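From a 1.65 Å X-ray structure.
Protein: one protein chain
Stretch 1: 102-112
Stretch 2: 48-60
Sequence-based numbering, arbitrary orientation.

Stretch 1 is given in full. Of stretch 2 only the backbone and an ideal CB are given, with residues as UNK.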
# COMPACT_ATOMS: atom_id res chain seq x y z
N ILE A 102 -15.60 -9.52 -3.00
CA ILE A 102 -15.08 -10.72 -2.39
C ILE A 102 -16.08 -11.85 -2.71
O ILE A 102 -17.25 -11.78 -2.34
CB ILE A 102 -14.92 -10.62 -0.89
CG1 ILE A 102 -14.19 -9.31 -0.49
CG2 ILE A 102 -14.22 -11.85 -0.38
CD1 ILE A 102 -14.33 -8.94 0.95
N THR A 103 -15.63 -12.86 -3.43
CA THR A 103 -16.46 -13.96 -3.84
C THR A 103 -16.08 -15.18 -3.05
O THR A 103 -14.91 -15.60 -3.02
CB THR A 103 -16.29 -14.29 -5.33
OG1 THR A 103 -16.64 -13.16 -6.12
CG2 THR A 103 -17.17 -15.46 -5.78
N TYR A 104 -17.09 -15.75 -2.38
CA TYR A 104 -16.94 -16.97 -1.61
C TYR A 104 -17.64 -18.12 -2.32
O TYR A 104 -18.74 -17.98 -2.84
CB TYR A 104 -17.56 -16.82 -0.22
CG TYR A 104 -16.76 -15.94 0.70
CD1 TYR A 104 -15.75 -16.46 1.50
CD2 TYR A 104 -17.06 -14.60 0.82
CE1 TYR A 104 -15.04 -15.63 2.37
CE2 TYR A 104 -16.36 -13.77 1.67
CZ TYR A 104 -15.37 -14.29 2.45
OH TYR A 104 -14.71 -13.41 3.27
N THR A 105 -16.97 -19.28 -2.34
CA THR A 105 -17.49 -20.47 -2.99
C THR A 105 -17.67 -21.59 -1.97
O THR A 105 -16.72 -21.96 -1.27
CB THR A 105 -16.53 -20.93 -4.09
OG1 THR A 105 -16.30 -19.85 -5.01
CG2 THR A 105 -17.11 -22.15 -4.85
N TRP A 106 -18.90 -22.11 -1.88
CA TRP A 106 -19.21 -23.17 -0.93
C TRP A 106 -18.51 -24.49 -1.28
O TRP A 106 -18.44 -24.89 -2.44
CB TRP A 106 -20.72 -23.41 -0.87
CG TRP A 106 -21.49 -22.22 -0.42
CD1 TRP A 106 -22.25 -21.41 -1.18
CD2 TRP A 106 -21.56 -21.69 0.92
NE1 TRP A 106 -22.77 -20.40 -0.42
CE2 TRP A 106 -22.42 -20.60 0.89
CE3 TRP A 106 -21.00 -22.09 2.15
CZ2 TRP A 106 -22.73 -19.85 2.06
CZ3 TRP A 106 -21.29 -21.35 3.31
CH2 TRP A 106 -22.14 -20.23 3.24
N THR A 107 -18.08 -25.19 -0.25
CA THR A 107 -17.39 -26.46 -0.43
C THR A 107 -18.33 -27.67 -0.51
O THR A 107 -19.53 -27.60 -0.25
CB THR A 107 -16.44 -26.71 0.74
OG1 THR A 107 -17.23 -26.80 1.94
CG2 THR A 107 -15.39 -25.63 0.85
N ARG A 108 -17.75 -28.83 -0.86
CA ARG A 108 -18.50 -30.08 -0.86
C ARG A 108 -18.98 -30.33 0.57
O ARG A 108 -20.13 -30.68 0.79
CB ARG A 108 -17.59 -31.23 -1.36
CG ARG A 108 -18.28 -32.58 -1.50
CD ARG A 108 -17.48 -33.59 -2.35
NE ARG A 108 -17.04 -33.01 -3.63
CZ ARG A 108 -15.79 -32.99 -4.10
NH1 ARG A 108 -14.79 -33.64 -3.51
NH2 ARG A 108 -15.57 -32.40 -5.26
N TYR A 109 -18.10 -30.10 1.53
CA TYR A 109 -18.47 -30.30 2.94
C TYR A 109 -19.70 -29.45 3.30
O TYR A 109 -20.67 -29.94 3.88
CB TYR A 109 -17.31 -29.99 3.88
CG TYR A 109 -17.76 -29.93 5.34
CD1 TYR A 109 -18.10 -31.08 6.03
CD2 TYR A 109 -17.87 -28.71 6.01
CE1 TYR A 109 -18.52 -31.04 7.35
CE2 TYR A 109 -18.28 -28.66 7.33
CZ TYR A 109 -18.60 -29.83 8.00
OH TYR A 109 -19.03 -29.83 9.33
N ALA A 110 -19.68 -28.18 2.90
CA ALA A 110 -20.82 -27.33 3.18
C ALA A 110 -22.12 -27.85 2.59
O ALA A 110 -23.16 -27.70 3.19
CB ALA A 110 -20.56 -25.90 2.68
N SER A 111 -22.06 -28.45 1.38
CA SER A 111 -23.25 -28.97 0.71
C SER A 111 -23.91 -30.16 1.44
O SER A 111 -25.05 -30.48 1.14
CB SER A 111 -22.94 -29.35 -0.76
OG SER A 111 -22.09 -30.50 -0.87
N THR A 112 -23.22 -30.75 2.41
CA THR A 112 -23.74 -31.88 3.19
C THR A 112 -24.50 -31.42 4.43
O THR A 112 -25.18 -32.21 5.08
CB THR A 112 -22.63 -32.84 3.68
OG1 THR A 112 -21.80 -32.21 4.67
CG2 THR A 112 -21.77 -33.33 2.53
N UNK A 48 -22.27 -11.48 8.70
CA UNK A 48 -22.75 -12.77 9.16
C UNK A 48 -24.10 -13.03 8.53
O UNK A 48 -24.81 -12.09 8.13
CB UNK A 48 -22.84 -12.82 10.69
N UNK A 49 -24.47 -14.29 8.46
CA UNK A 49 -25.77 -14.72 7.94
C UNK A 49 -25.98 -16.21 8.23
O UNK A 49 -25.07 -16.90 8.71
CB UNK A 49 -25.87 -14.45 6.44
N UNK A 50 -27.19 -16.67 7.95
CA UNK A 50 -27.54 -18.06 7.96
C UNK A 50 -28.03 -18.46 6.58
O UNK A 50 -28.55 -17.62 5.83
CB UNK A 50 -28.60 -18.35 9.03
N UNK A 51 -27.90 -19.74 6.24
CA UNK A 51 -28.41 -20.26 4.97
C UNK A 51 -28.83 -21.73 5.20
O UNK A 51 -28.08 -22.52 5.81
CB UNK A 51 -27.36 -20.14 3.86
N UNK A 52 -30.04 -22.08 4.79
CA UNK A 52 -30.56 -23.44 5.04
C UNK A 52 -29.72 -24.55 4.42
O UNK A 52 -29.44 -25.57 5.05
CB UNK A 52 -31.99 -23.55 4.51
N UNK A 53 -29.36 -24.37 3.16
CA UNK A 53 -28.53 -25.34 2.50
C UNK A 53 -27.92 -24.73 1.27
O UNK A 53 -28.43 -23.75 0.73
CB UNK A 53 -29.33 -26.60 2.15
N UNK A 54 -26.80 -25.30 0.84
CA UNK A 54 -26.09 -24.85 -0.33
C UNK A 54 -25.59 -26.03 -1.16
O UNK A 54 -25.61 -27.17 -0.69
CB UNK A 54 -24.92 -23.95 0.08
N UNK A 55 -25.19 -25.75 -2.39
CA UNK A 55 -24.58 -26.73 -3.29
C UNK A 55 -23.12 -26.39 -3.48
O UNK A 55 -22.76 -25.21 -3.47
CB UNK A 55 -25.30 -26.77 -4.64
N UNK A 56 -22.30 -27.43 -3.66
CA UNK A 56 -20.91 -27.30 -3.92
C UNK A 56 -20.75 -26.42 -5.14
O UNK A 56 -21.38 -26.65 -6.18
CB UNK A 56 -20.25 -28.67 -4.11
N UNK A 57 -19.93 -25.41 -5.01
CA UNK A 57 -19.63 -24.52 -6.13
C UNK A 57 -20.52 -23.31 -6.21
O UNK A 57 -20.25 -22.42 -7.04
CB UNK A 57 -19.73 -25.29 -7.45
N UNK A 58 -21.61 -23.27 -5.45
CA UNK A 58 -22.44 -22.06 -5.40
C UNK A 58 -21.60 -20.98 -4.77
O UNK A 58 -20.64 -21.26 -4.03
CB UNK A 58 -23.74 -22.28 -4.62
N UNK A 59 -21.98 -19.74 -5.03
CA UNK A 59 -21.21 -18.61 -4.54
C UNK A 59 -22.07 -17.57 -3.85
O UNK A 59 -23.30 -17.57 -4.00
CB UNK A 59 -20.45 -17.96 -5.70
N UNK A 60 -21.43 -16.71 -3.07
CA UNK A 60 -22.08 -15.49 -2.57
C UNK A 60 -21.03 -14.41 -2.66
O UNK A 60 -19.82 -14.71 -2.70
CB UNK A 60 -22.61 -15.65 -1.14

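Position 48 lies beyond the reach of stretch 1, which sets no preference; it is Ala48. At 49, CA-to-CB points toward stretch 1, but nothing there lies within 5.5 Å of the ideal CB. A long apolar side chain could bridge the gap, and Phe49 does: its CE1 comes 3.8 Å from CH2 of Trp106, the two rings meeting at their edges. Position 50 points away and is left free; it is Ser50. At 51 the direction is again toward, with the ideal CB 5.0 Å from Trp106 CZ2, so a branched or long aliphatic chain would suit. Ile51 places CG2 4.0 Å from Trp106 CZ2. Positions 52 and 53 find nothing of stretch 1 near their ideal CB, and many residues would serve; they are Ala52 and Ser53.

Position 54 is closely confined. Its ideal CB points toward stretch 1, 3.9 Å from Trp106 CG, and its extended backbone favors a compact beta-branched residue such as valine, isoleucine or threonine. Val54 lays CG1 over the face of the indole, 3.7 Å from the centroid of the Trp106 five-membered ring, a CH-pi contact. CG2 also lies against Trp106, 3.7 Å from its CG, and reaches Ala110 CB at 3.9 Å.

Position 55 points away and begins a type II turn; many residues would fit, polar ones among them. Asn55 donates its backbone N to the side chain at position 58.

At 56 the ideal CB is 4.0 Å from Arg108 CA, and the cationic Arg108 side chain invites an acid long enough to reach it. Glu56, fully extended at chi1 and chi2, brings OE1 2.9 Å from Arg108 NE in a hydrogen-bonded salt bridge.

Position 57 has phi/psi of 92/-12, where a CB would jam against the preceding carbonyl O. Gly57 is the natural answer, and its N donates to Trp106 O at 3.0 Å.

At 58 the ideal CB leaves sideways as the turn closes, 3.8 Å from Trp106 CD1. The donor N of 55 is nearby, so a short acceptor (Asp, Asn, Ser) could suit. Asp58 accepts from Asn55 N through OD2 (3.0 Å), bracing the turn, while its backbone O receives Trp106 N at 2.9 Å.

Position 59 pairs with Thr105 in an antiparallel bridge, their side chains on the same face, so beta-branched residues fit. Val59 sets CG1 3.6 Å from Thr105 OG1.

Position 60 shares its face with Tyr104, and Trp106 is near; a large apolar or aromatic side chain suits. Phe60 takes Tyr104 CB over its ring face, 3.7 Å from the ring centroid, and places CD2 3.6 Å from Trp106 CZ2.

Stretch 2 (48-60) AFSIASVNEGDVF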
# COMPACT_ATOMS: atom_id res chain seq x y z
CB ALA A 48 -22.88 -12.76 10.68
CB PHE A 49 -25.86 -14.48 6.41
CG PHE A 49 -24.83 -15.21 5.61
CD1 PHE A 49 -25.04 -16.52 5.17
CD2 PHE A 49 -23.63 -14.58 5.27
CE1 PHE A 49 -24.08 -17.20 4.44
CE2 PHE A 49 -22.67 -15.27 4.56
CZ PHE A 49 -22.89 -16.56 4.13
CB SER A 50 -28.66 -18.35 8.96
OG SER A 50 -28.20 -18.16 10.27
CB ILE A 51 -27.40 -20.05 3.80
CG1 ILE A 51 -28.05 -20.45 2.48
CG2 ILE A 51 -26.10 -20.81 4.01
CD1 ILE A 51 -27.31 -19.92 1.28
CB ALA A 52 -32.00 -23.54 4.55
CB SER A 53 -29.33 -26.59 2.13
OG SER A 53 -30.13 -26.37 0.99
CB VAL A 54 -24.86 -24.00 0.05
CG1 VAL A 54 -25.28 -22.84 0.94
CG2 VAL A 54 -23.79 -24.86 0.74
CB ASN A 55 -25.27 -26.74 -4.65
CG ASN A 55 -26.67 -27.28 -4.58
OD1 ASN A 55 -26.93 -28.29 -3.92
ND2 ASN A 55 -27.59 -26.63 -5.28
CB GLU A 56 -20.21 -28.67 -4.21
CG GLU A 56 -18.73 -28.50 -4.57
CD GLU A 56 -17.95 -29.81 -4.84
OE1 GLU A 56 -18.56 -30.89 -4.81
OE2 GLU A 56 -16.72 -29.74 -5.13
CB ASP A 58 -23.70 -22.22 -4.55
CG ASP A 58 -24.71 -23.10 -5.15
OD1 ASP A 58 -24.63 -23.41 -6.37
OD2 ASP A 58 -25.61 -23.47 -4.36
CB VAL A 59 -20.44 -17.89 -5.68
CG1 VAL A 59 -19.46 -18.85 -6.37
CG2 VAL A 59 -21.39 -17.29 -6.70
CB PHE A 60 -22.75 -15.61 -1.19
CG PHE A 60 -21.80 -15.73 -0.05
CD1 PHE A 60 -21.33 -14.59 0.61
CD2 PHE A 60 -21.37 -16.97 0.38
CE1 PHE A 60 -20.47 -14.70 1.68
CE2 PHE A 60 -20.49 -17.08 1.45
CZ PHE A 60 -20.03 -15.93 2.09
O HOH W 1 -25.84 -27.55 2.53
O HOH W 2 -27.43 -29.01 0.33
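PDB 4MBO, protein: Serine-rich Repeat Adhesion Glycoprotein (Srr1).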